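Local coordinates for ABC-type transport system, sugar-family extracellular solute-binding protein (Peptoclostridium difficile 630, PDB 6HNI) that binds tyrosine between its two lobes, probably to deliver it to an ABC-type importer, and is a lipoprotein with adhesive properties, at residues A39-T42 with G43-A47; I256-E259 with K260-Y263. The protein carries 1 engineered substitution. All coordinates share one frame; numbering follows the deposited sequence.

Contact 1 of 2, residues A39-T42 with G43-A47; sequences ATRT and GFVKA. With EDO (1,2-ethanediol), chain C.
Helix 35-50, the crossover helix of the beta-alpha-beta unit that joins strand 24-30 to strand 59-65, brings R41 against V45 and T42 against K46, one turn apart. The N-H groups of G43 to K46 each donate to the carbonyl four residues earlier, A39 to T42; the bond from V45 N to R41 O is 3.1 Å long. R41 and V45 run alongside each other off the same helix flank. The arginine chain bends at chi2 (-86°), and its NE comes 4.1 Å from V45 CG2, which sits at the edge of the guanidinium, near its plane. Farther out the group grips a 1,2-ethanediol, probably from the crystallisation liquor, with two bonds: NH2 reaches O1 at 3.0 Å and NH1 reaches O2 at 3.3 Å. F63 adds a cation-pi contact to the same guanidinium. One residue further along, T42 CG2 lies 3.8 Å from K46 CE, alongside an extended lysine chain whose NZ has E259 as its partner. T42 OG1, beside its own backbone N (chi1 -67°), bonds back to D38 O. The ring of F44 stacks with that of F89. The i to i+4 pairing is that of any alpha-helix; here the helix is the crossover of a beta-alpha-beta unit in a lobe of the periplasmic-binding-protein fold.

Contact 2 of 2, residues I256-E259 with K260-Y263; sequences INYE and KLGY. With TYR (tyrosine), chain B.
The side chain of N257 meets that of K260 at the start of helix 258-273, where the two cross at about a right angle. From CB outward, the asparagine lies across the lysine chain: CB lies 4.0 Å from K260 CD, and CG lies 3.6 Å from K260 CG. At the tip the amide divides its work. OD1 accepts from K260 N at 3.0 Å in a nearly straight bond (170° at the hydrogen), although the donor stands well above the carbonyl plane and not on a lone pair; ND2 rests 3.6 Å from K260 CE, against the aliphatic part of the extended lysine. With CG anti to the backbone N (chi1 -177°), the amide folds over the first turn, so N257 serves as N-cap and gives a first-turn N-H an acceptor that no preceding turn could supply. Its backbone O takes L261 N, and the regular helical bonds follow, G262 N to Y258 O and Y263 N to E259 O.

I256 CD1 lies over one face of the Y258 ring, offset toward its rim, and also touches L261 CD2 at 4.0 Å. The Y258 ring reaches the bound tyrosine obliquely, its OH 3.5 Å from ligand CE2, while that hydroxyl is hydrogen-bonded to D137. D137 OD2 also bonds the ligand, so one carboxylate oxygen is shared by Y258 and the ligand. The arrangement is an asparagine N-cap, at a helix start whose first residue, Y258, lines the ligand pocket of a substrate-binding protein.

Overall arrangement
Contact 1 comes first along the chain and contact 2 more than two hundred residues later, yet their centres are about 8 Å apart, on the same side of the chain's centre. They lie on two neighbouring helices, 35-50 and 258-273, which pack together in the lobe built on the five-stranded parallel sheet. A salt bridge of 2.9 Å from K46 NZ to E259 OE2 joins them, and A47 CB packs on Y263 O (3.2 Å) and T40 CG2 on Y258 O (3.4 Å). The second helix thus returns late in the sequence to cover the first, bringing Y258 to the tyrosine site between the lobes.

Contact 1 of 2, residues A39-T42 with G43-A47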
# COMPACT_ATOMS: atom_id res chain seq x y z
N ALA A 39 -7.54 -2.72 -5.67
CA ALA A 39 -8.75 -2.39 -4.88
C ALA A 39 -9.02 -0.89 -4.88
O ALA A 39 -10.20 -0.44 -4.98
CB ALA A 39 -8.65 -2.94 -3.44
N THR A 40 -7.98 -0.07 -4.82
CA THR A 40 -8.21 1.38 -4.83
C THR A 40 -8.79 1.80 -6.16
O THR A 40 -9.64 2.72 -6.16
CB THR A 40 -6.99 2.24 -4.49
OG1 THR A 40 -6.04 2.19 -5.56
CG2 THR A 40 -6.35 1.80 -3.21
N ARG A 41 -8.33 1.26 -7.26
CA ARG A 41 -8.86 1.63 -8.57
C ARG A 41 -10.34 1.25 -8.62
O ARG A 41 -11.20 2.04 -9.12
CB ARG A 41 -8.05 0.95 -9.69
CG ARG A 41 -8.32 1.40 -11.11
CD ARG A 41 -9.47 0.66 -11.71
NE ARG A 41 -9.61 0.84 -13.16
CZ ARG A 41 -9.01 0.11 -14.10
NH1 ARG A 41 -9.30 0.30 -15.38
NH2 ARG A 41 -8.16 -0.86 -13.81
N THR A 42 -10.67 0.05 -8.16
CA THR A 42 -12.05 -0.42 -8.14
C THR A 42 -12.96 0.55 -7.39
O THR A 42 -14.04 0.97 -7.90
CB THR A 42 -12.11 -1.82 -7.54
OG1 THR A 42 -11.45 -2.71 -8.44
CG2 THR A 42 -13.55 -2.32 -7.35
N GLY A 43 -12.57 0.93 -6.19
CA GLY A 43 -13.36 1.87 -5.38
C GLY A 43 -13.49 3.24 -6.01
O GLY A 43 -14.61 3.84 -5.97
N PHE A 44 -12.42 3.77 -6.58
CA PHE A 44 -12.43 5.10 -7.18
C PHE A 44 -13.45 5.13 -8.30
O PHE A 44 -14.26 6.07 -8.38
CB PHE A 44 -11.04 5.41 -7.72
CG PHE A 44 -10.87 6.71 -8.45
CD1 PHE A 44 -10.44 7.81 -7.78
CD2 PHE A 44 -10.99 6.77 -9.84
CE1 PHE A 44 -10.24 9.02 -8.44
CE2 PHE A 44 -10.78 7.99 -10.50
CZ PHE A 44 -10.39 9.10 -9.80
N VAL A 45 -13.43 4.15 -9.18
CA VAL A 45 -14.34 4.14 -10.33
C VAL A 45 -15.79 4.00 -9.85
O VAL A 45 -16.71 4.65 -10.39
CB VAL A 45 -13.93 3.05 -11.34
CG1 VAL A 45 -14.94 2.87 -12.46
CG2 VAL A 45 -12.54 3.36 -11.91
N LYS A 46 -16.03 3.17 -8.83
CA LYS A 46 -17.40 3.03 -8.29
C LYS A 46 -17.87 4.35 -7.69
O LYS A 46 -19.08 4.70 -7.87
CB LYS A 46 -17.50 1.91 -7.24
CG LYS A 46 -17.37 0.52 -7.78
CD LYS A 46 -17.39 -0.53 -6.68
CE LYS A 46 -17.31 -1.93 -7.26
NZ LYS A 46 -17.15 -2.93 -6.19
N ALA A 47 -17.02 5.10 -6.99
CA ALA A 47 -17.44 6.37 -6.42
C ALA A 47 -17.82 7.32 -7.55
O ALA A 47 -18.82 8.05 -7.46
CB ALA A 47 -16.37 7.01 -5.50
C1 EDO C . -7.65 -3.29 -17.44
O1 EDO C . -7.60 -2.70 -16.13
C2 EDO C . -7.52 -2.22 -18.52
O2 EDO C . -8.40 -1.11 -18.22

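Contact 2 of 2, residues I256-E259 with K260-Y263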
# COMPACT_ATOMS: atom_id res chain seq x y z
N ILE A 256 -6.20 -1.74 6.86
CA ILE A 256 -7.32 -0.92 6.31
C ILE A 256 -7.88 -1.54 5.07
O ILE A 256 -7.34 -2.47 4.44
CB ILE A 256 -6.85 0.50 6.02
CG1 ILE A 256 -5.87 0.53 4.83
CG2 ILE A 256 -6.33 1.18 7.28
CD1 ILE A 256 -5.63 1.87 4.21
N ASN A 257 -9.04 -1.00 4.67
CA ASN A 257 -9.76 -1.48 3.46
C ASN A 257 -9.43 -0.57 2.31
O ASN A 257 -9.88 0.62 2.24
CB ASN A 257 -11.28 -1.48 3.76
CG ASN A 257 -12.12 -2.02 2.63
OD1 ASN A 257 -11.87 -1.75 1.47
ND2 ASN A 257 -13.20 -2.75 2.98
N TYR A 258 -8.68 -1.10 1.34
CA TYR A 258 -8.19 -0.26 0.25
C TYR A 258 -9.28 0.12 -0.79
O TYR A 258 -9.20 1.20 -1.37
CB TYR A 258 -7.01 -0.95 -0.44
CG TYR A 258 -5.68 -0.67 0.27
CD1 TYR A 258 -5.31 -1.39 1.42
CD2 TYR A 258 -4.82 0.28 -0.19
CE1 TYR A 258 -4.12 -1.13 2.04
CE2 TYR A 258 -3.57 0.51 0.43
CZ TYR A 258 -3.27 -0.20 1.57
OH TYR A 258 -2.04 -0.01 2.20
N GLU A 259 -10.26 -0.75 -0.96
CA GLU A 259 -11.40 -0.37 -1.84
C GLU A 259 -12.08 0.85 -1.25
O GLU A 259 -12.43 1.80 -2.00
CB GLU A 259 -12.35 -1.52 -2.03
CG GLU A 259 -13.41 -1.10 -3.08
CD GLU A 259 -14.36 -2.21 -3.54
OE1 GLU A 259 -14.04 -3.43 -3.45
OE2 GLU A 259 -15.44 -1.83 -4.06
N LYS A 260 -12.35 0.85 0.05
CA LYS A 260 -12.95 2.05 0.70
C LYS A 260 -12.08 3.28 0.58
O LYS A 260 -12.56 4.42 0.46
CB LYS A 260 -13.36 1.79 2.14
CG LYS A 260 -14.41 0.70 2.29
CD LYS A 260 -14.78 0.45 3.73
CE LYS A 260 -15.89 -0.57 3.86
NZ LYS A 260 -16.45 -0.48 5.22
N LEU A 261 -10.77 3.11 0.69
CA LEU A 261 -9.83 4.22 0.53
C LEU A 261 -9.90 4.82 -0.89
O LEU A 261 -9.88 6.05 -1.05
CB LEU A 261 -8.39 3.79 0.89
CG LEU A 261 -7.40 4.90 1.21
CD1 LEU A 261 -7.64 5.45 2.62
CD2 LEU A 261 -5.94 4.37 1.12
N GLY A 262 -9.99 3.95 -1.88
CA GLY A 262 -10.17 4.36 -3.26
C GLY A 262 -11.50 5.08 -3.52
O GLY A 262 -11.53 6.09 -4.21
N TYR A 263 -12.51 4.57 -2.86
CA TYR A 263 -13.89 5.16 -3.00
C TYR A 263 -13.83 6.57 -2.43
O TYR A 263 -14.35 7.52 -3.06
CB TYR A 263 -14.85 4.27 -2.24
CG TYR A 263 -16.27 4.70 -2.45
CD1 TYR A 263 -16.78 5.78 -1.75
CD2 TYR A 263 -17.09 4.08 -3.41
CE1 TYR A 263 -18.10 6.23 -1.97
CE2 TYR A 263 -18.41 4.50 -3.63
CZ TYR A 263 -18.87 5.59 -2.91
OH TYR A 263 -20.18 6.06 -3.18
N TYR B . 1.96 2.23 0.71
CA TYR B . 2.52 1.97 -0.63
C TYR B . 3.03 3.27 -1.23
O TYR B . 3.39 3.27 -2.40
CB TYR B . 1.57 1.15 -1.53
CG TYR B . 1.34 -0.23 -1.01
CD1 TYR B . 2.41 -1.17 -1.00
CD2 TYR B . 0.16 -0.65 -0.48
CE1 TYR B . 2.24 -2.41 -0.45
CE2 TYR B . -0.04 -1.90 0.07
CZ TYR B . 1.05 -2.81 0.09
OH TYR B . 0.87 -4.07 0.65
OXT TYR B . 3.17 4.25 -0.53